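Local coordinates for protein superoxide dismutase [Cu-Zn] (Bacteroidetes bacterium GWA2_30_7, PDB 7B4O) that probably catalyses the dismutation of superoxide to oxygen and hydrogen peroxide as a copper-zinc enzyme, here carrying zinc in its metal sites, at residues K8-V21 and G141-K153. Numbering follows the deposited sequence.
Sequences KAVCVIYPTQDYKV and GARVACGVIGIGK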
loop_
_atom_site.group_PDB
_atom_site.type_symbol
_atom_site.label_atom_id
_atom_site.label_comp_id
_atom_site.label_asym_id
_atom_site.label_seq_id
_atom_site.Cartn_x
_atom_site.Cartn_y
_atom_site.Cartn_z
ATOM N N LYS A 8 -2.985 -9.679 -10.356
ATOM C CA LYS A 8 -2.804 -9.990 -8.923
ATOM C C LYS A 8 -2.591 -8.691 -8.154
ATOM O O LYS A 8 -1.853 -7.811 -8.625
ATOM C CB LYS A 8 -1.616 -10.935 -8.725
ATOM C CG LYS A 8 -1.346 -11.336 -7.287
ATOM C CD LYS A 8 -0.284 -12.397 -7.177
ATOM C CE LYS A 8 0.202 -12.579 -5.755
ATOM N NZ LYS A 8 1.320 -13.546 -5.678
ATOM N N ALA A 9 -3.224 -8.589 -6.992
ATOM C CA ALA A 9 -2.989 -7.481 -6.050
ATOM C C ALA A 9 -2.638 -8.087 -4.702
ATOM O O ALA A 9 -3.093 -9.197 -4.395
ATOM C CB ALA A 9 -4.184 -6.570 -5.954
ATOM N N VAL A 10 -1.819 -7.367 -3.955
ATOM C CA VAL A 10 -1.300 -7.852 -2.656
ATOM C C VAL A 10 -1.485 -6.734 -1.641
ATOM O O VAL A 10 -1.187 -5.581 -1.951
ATOM C CB VAL A 10 0.170 -8.286 -2.772
ATOM C CG1 VAL A 10 0.684 -8.767 -1.422
ATOM C CG2 VAL A 10 0.361 -9.359 -3.830
ATOM N N CYS A 11 -1.888 -7.105 -0.435
ATOM C CA CYS A 11 -2.060 -6.151 0.677
ATOM C C CYS A 11 -1.478 -6.763 1.939
ATOM O O CYS A 11 -1.970 -7.818 2.390
ATOM C CB CYS A 11 -3.526 -5.831 0.895
ATOM S SG CYS A 11 -3.761 -4.617 2.202
ATOM N N VAL A 12 -0.444 -6.124 2.462
ATOM C CA VAL A 12 0.114 -6.500 3.784
ATOM C C VAL A 12 -0.540 -5.583 4.806
ATOM O O VAL A 12 -0.498 -4.348 4.630
ATOM C CB VAL A 12 1.642 -6.398 3.813
ATOM C CG1 VAL A 12 2.172 -6.780 5.186
ATOM C CG2 VAL A 12 2.271 -7.242 2.720
ATOM N N ILE A 13 -1.173 -6.168 5.813
ATOM C CA ILE A 13 -1.842 -5.314 6.830
ATOM C C ILE A 13 -0.983 -5.245 8.080
ATOM O O ILE A 13 -0.273 -6.222 8.439
ATOM C CB ILE A 13 -3.298 -5.697 7.111
ATOM C CG1 ILE A 13 -3.403 -7.053 7.791
ATOM C CG2 ILE A 13 -4.139 -5.601 5.843
ATOM C CD1 ILE A 13 -4.797 -7.327 8.297
ATOM N N TYR A 14 -1.028 -4.062 8.670
ATOM C CA TYR A 14 -0.276 -3.708 9.888
ATOM C C TYR A 14 -1.277 -3.220 10.910
ATOM O O TYR A 14 -2.308 -2.637 10.582
ATOM C CB TYR A 14 0.779 -2.667 9.548
ATOM C CG TYR A 14 1.838 -3.214 8.638
ATOM C CD1 TYR A 14 2.918 -3.911 9.150
ATOM C CD2 TYR A 14 1.732 -3.075 7.266
ATOM C CE1 TYR A 14 3.892 -4.430 8.318
ATOM C CE2 TYR A 14 2.695 -3.588 6.420
ATOM C CZ TYR A 14 3.776 -4.267 6.948
ATOM O OH TYR A 14 4.721 -4.771 6.107
ATOM N N PRO A 15 -0.999 -3.441 12.202
ATOM C CA PRO A 15 -1.954 -3.070 13.220
ATOM C C PRO A 15 -2.076 -1.545 13.342
ATOM O O PRO A 15 -1.096 -0.814 13.166
ATOM C CB PRO A 15 -1.359 -3.659 14.505
ATOM C CG PRO A 15 0.106 -3.741 14.208
ATOM C CD PRO A 15 0.200 -4.089 12.743
ATOM N N THR A 16 -3.259 -1.086 13.724
ATOM C CA THR A 16 -3.409 0.265 14.309
ATOM C C THR A 16 -2.816 0.237 15.727
ATOM O O THR A 16 -2.494 -0.866 16.234
ATOM C CB THR A 16 -4.859 0.748 14.248
ATOM O OG1 THR A 16 -5.633 -0.180 15.002
ATOM C CG2 THR A 16 -5.365 0.828 12.817
ATOM N N GLN A 17 -2.630 1.400 16.325
ATOM C CA GLN A 17 -1.677 1.529 17.461
ATOM C C GLN A 17 -1.961 0.566 18.613
ATOM O O GLN A 17 -0.970 0.107 19.203
ATOM C CB GLN A 17 -1.628 2.961 17.951
ATOM C CG GLN A 17 -0.779 3.836 17.057
ATOM C CD GLN A 17 -0.259 5.037 17.798
ATOM O OE1 GLN A 17 -0.567 5.264 18.966
ATOM N NE2 GLN A 17 0.522 5.826 17.097
ATOM N N ASP A 18 -3.217 0.301 18.963
ATOM C CA ASP A 18 -3.538 -0.434 20.216
ATOM C C ASP A 18 -3.663 -1.941 19.967
ATOM O O ASP A 18 -4.184 -2.657 20.856
ATOM C CB ASP A 18 -4.818 0.120 20.836
ATOM C CG ASP A 18 -4.753 1.601 21.170
ATOM O OD1 ASP A 18 -3.641 2.149 21.302
ATOM O OD2 ASP A 18 -5.822 2.196 21.307
ATOM N N TYR A 19 -3.323 -2.418 18.763
ATOM C CA TYR A 19 -3.590 -3.808 18.335
ATOM C C TYR A 19 -2.302 -4.473 17.837
ATOM O O TYR A 19 -1.274 -3.798 17.728
ATOM C CB TYR A 19 -4.709 -3.807 17.292
ATOM C CG TYR A 19 -6.019 -3.300 17.848
ATOM C CD1 TYR A 19 -6.856 -4.137 18.569
ATOM C CD2 TYR A 19 -6.389 -1.969 17.719
ATOM C CE1 TYR A 19 -8.046 -3.673 19.110
ATOM C CE2 TYR A 19 -7.576 -1.493 18.255
ATOM C CZ TYR A 19 -8.408 -2.347 18.956
ATOM O OH TYR A 19 -9.585 -1.889 19.478
ATOM N N LYS A 20 -2.382 -5.769 17.526
ATOM C CA LYS A 20 -1.224 -6.597 17.093
ATOM C C LYS A 20 -1.575 -7.381 15.825
ATOM O O LYS A 20 -0.838 -8.299 15.463
ATOM C CB LYS A 20 -0.803 -7.549 18.219
ATOM C CG LYS A 20 -1.892 -8.492 18.703
ATOM C CD LYS A 20 -1.444 -9.616 19.616
ATOM C CE LYS A 20 -2.591 -10.567 19.903
ATOM N NZ LYS A 20 -2.152 -11.777 20.636
ATOM N N VAL A 21 -2.673 -7.024 15.164
ATOM C CA VAL A 21 -3.190 -7.766 13.976
ATOM C C VAL A 21 -2.240 -7.549 12.792
ATOM O O VAL A 21 -1.936 -6.404 12.473
ATOM C CB VAL A 21 -4.623 -7.315 13.628
ATOM C CG1 VAL A 21 -5.102 -7.966 12.340
ATOM C CG2 VAL A 21 -5.594 -7.583 14.762
ATOM N N GLY A 141 -17.337 -1.238 14.293
ATOM C CA GLY A 141 -16.549 -0.605 15.358
ATOM C C GLY A 141 -15.143 -0.252 14.905
ATOM O O GLY A 141 -14.936 0.057 13.713
ATOM N N ALA A 142 -14.201 -0.294 15.844
ATOM C CA ALA A 142 -12.857 0.296 15.677
ATOM C C ALA A 142 -12.078 -0.438 14.580
ATOM O O ALA A 142 -12.420 -1.592 14.205
ATOM C CB ALA A 142 -12.121 0.268 16.985
ATOM N N ARG A 143 -11.041 0.227 14.091
ATOM C CA ARG A 143 -10.145 -0.306 13.043
ATOM C C ARG A 143 -8.925 -0.895 13.743
ATOM O O ARG A 143 -8.243 -0.139 14.464
ATOM C CB ARG A 143 -9.779 0.827 12.093
ATOM C CG ARG A 143 -10.996 1.515 11.507
ATOM C CD ARG A 143 -10.682 2.730 10.654
ATOM N NE ARG A 143 -11.953 3.293 10.214
ATOM C CZ ARG A 143 -12.136 4.014 9.120
ATOM N NH1 ARG A 143 -11.133 4.320 8.319
ATOM N NH2 ARG A 143 -13.354 4.441 8.839
ATOM N N VAL A 144 -8.691 -2.187 13.564
ATOM C CA VAL A 144 -7.593 -2.896 14.277
ATOM C C VAL A 144 -6.389 -3.047 13.363
ATOM O O VAL A 144 -5.294 -3.339 13.871
ATOM C CB VAL A 144 -8.048 -4.251 14.855
ATOM C CG1 VAL A 144 -9.209 -4.066 15.809
ATOM C CG2 VAL A 144 -8.372 -5.295 13.815
ATOM N N ALA A 145 -6.556 -2.902 12.050
ATOM C CA ALA A 145 -5.432 -3.077 11.107
ATOM C C ALA A 145 -5.734 -2.365 9.800
ATOM O O ALA A 145 -6.922 -2.189 9.471
ATOM C CB ALA A 145 -5.129 -4.532 10.896
ATOM N N CYS A 146 -4.694 -1.948 9.100
ATOM C CA CYS A 146 -4.794 -1.151 7.859
ATOM C C CYS A 146 -3.675 -1.618 6.935
ATOM O O CYS A 146 -2.533 -1.829 7.401
ATOM C CB CYS A 146 -4.676 0.341 8.154
ATOM S SG CYS A 146 -4.987 1.435 6.746
ATOM N N GLY A 147 -3.963 -1.725 5.645
ATOM C CA GLY A 147 -2.901 -1.880 4.649
ATOM C C GLY A 147 -3.333 -1.323 3.319
ATOM O O GLY A 147 -4.530 -1.112 3.142
ATOM N N VAL A 148 -2.388 -1.093 2.434
ATOM C CA VAL A 148 -2.655 -0.543 1.086
ATOM C C VAL A 148 -2.531 -1.664 0.062
ATOM O O VAL A 148 -1.610 -2.472 0.129
ATOM C CB VAL A 148 -1.747 0.657 0.779
ATOM C CG1 VAL A 148 -1.981 1.189 -0.635
ATOM C CG2 VAL A 148 -1.945 1.755 1.811
ATOM N N ILE A 149 -3.471 -1.706 -0.865
ATOM C CA ILE A 149 -3.541 -2.748 -1.920
ATOM C C ILE A 149 -2.626 -2.350 -3.076
ATOM O O ILE A 149 -2.838 -1.285 -3.694
ATOM C CB ILE A 149 -4.994 -2.942 -2.371
ATOM C CG1 ILE A 149 -5.896 -3.298 -1.194
ATOM C CG2 ILE A 149 -5.073 -3.983 -3.483
ATOM C CD1 ILE A 149 -7.386 -3.200 -1.503
ATOM N N GLY A 150 -1.630 -3.189 -3.349
ATOM C CA GLY A 150 -0.634 -2.927 -4.390
ATOM C C GLY A 150 -0.717 -3.898 -5.548
ATOM O O GLY A 150 -1.360 -4.958 -5.430
ATOM N N ILE A 151 -0.006 -3.548 -6.615
ATOM C CA ILE A 151 0.090 -4.372 -7.849
ATOM C C ILE A 151 1.072 -5.517 -7.598
ATOM O O ILE A 151 2.228 -5.234 -7.243
ATOM C CB ILE A 151 0.509 -3.474 -9.023
ATOM C CG1 ILE A 151 -0.577 -2.440 -9.316
ATOM C CG2 ILE A 151 0.855 -4.300 -10.248
ATOM C CD1 ILE A 151 -0.144 -1.340 -10.243
ATOM N N GLY A 152 0.625 -6.755 -7.803
ATOM C CA GLY A 152 1.473 -7.960 -7.725
ATOM C C GLY A 152 1.952 -8.416 -9.084
ATOM O O GLY A 152 1.386 -7.980 -10.092
ATOM N N LYS A 153 2.996 -9.243 -9.080
ATOM C CA LYS A 153 3.610 -9.839 -10.292
ATOM C C LYS A 153 2.744 -11.031 -10.700
ATOM O O LYS A 153 2.390 -11.126 -11.868
ATOM C CB LYS A 153 5.051 -10.262 -9.989
ATOM C CG LYS A 153 5.748 -11.058 -11.084
ATOM C CD LYS A 153 7.211 -11.318 -10.805
ATOM C CE LYS A 153 7.490 -12.031 -9.494
ATOM N NZ LYS A 153 6.797 -13.340 -9.406
ATOM O OXT LYS A 153 2.398 -11.879 -9.864
HETATM O O HOH W 1 -0.488 -8.911 -11.957
HETATM O O HOH W 2 3.095 -12.344 -7.335
HETATM O O HOH W 3 0.583 -3.729 1.297
HETATM O O HOH W 4 0.187 -1.883 3.730
#
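Thr16 OG1 donates to Arg143 O at 2.7 Å, and Thr16 N hydrogen-bonds to the neighbouring carbonyl, Val144 O, so one residue grips two successive carbonyls where strand 8-15 ends. The hydroxyl reaches Arg143 O because chi1 (61°) sets OG1 between the backbone N and the carbonyl carbon. Beyond it the strands pair antiparallel. Tyr14 and Cys146 exchange two bonds, Cys146 N to Tyr14 O at 2.9 Å, as an antiparallel hydrogen-bonded pair, and Val10 and Gly150 form a second such pair, whose Gly150 N to Val10 O bond has an N-H...O angle of 172°. Between these pairs two waters replace direct bonds: one links Val12 N to Val148 O, the other Val12 O to Val148 N. Cys11 SG packs against the backbone there, 3.5 Å from Gly147 C. At the far end Gly152 N hydrogen-bonds to Lys8 O, and a water joins Lys8 NZ to OXT of the C-terminal Lys153.

Side-chain packing beside the turn Thr16-Tyr19 centres on Val144, which meets Tyr19 and Val21. Val144 CG1 stands over the centre of the Tyr19 ring, 3.5 Å from its centroid and 11° off the normal, a CH-pi contact, while Val144 CG2 touches Val21 CG2 at 3.7 Å. Val144 and Ala145 form a classic beta bulge opposite Val125. Ala9 CB rests on Ile149 CG2 at 3.7 Å.

This pairing joins the first and last strands of the Greek-key beta-barrel of Cu-Zn superoxide dismutases. Cys146 is tied to Cys58 by a disulfide, and the Tyr14 ring stacks on Tyr14 of the second subunit. Strand 22-30 flanks strand 8-15, and strand 122-126 flanks strand 143-151.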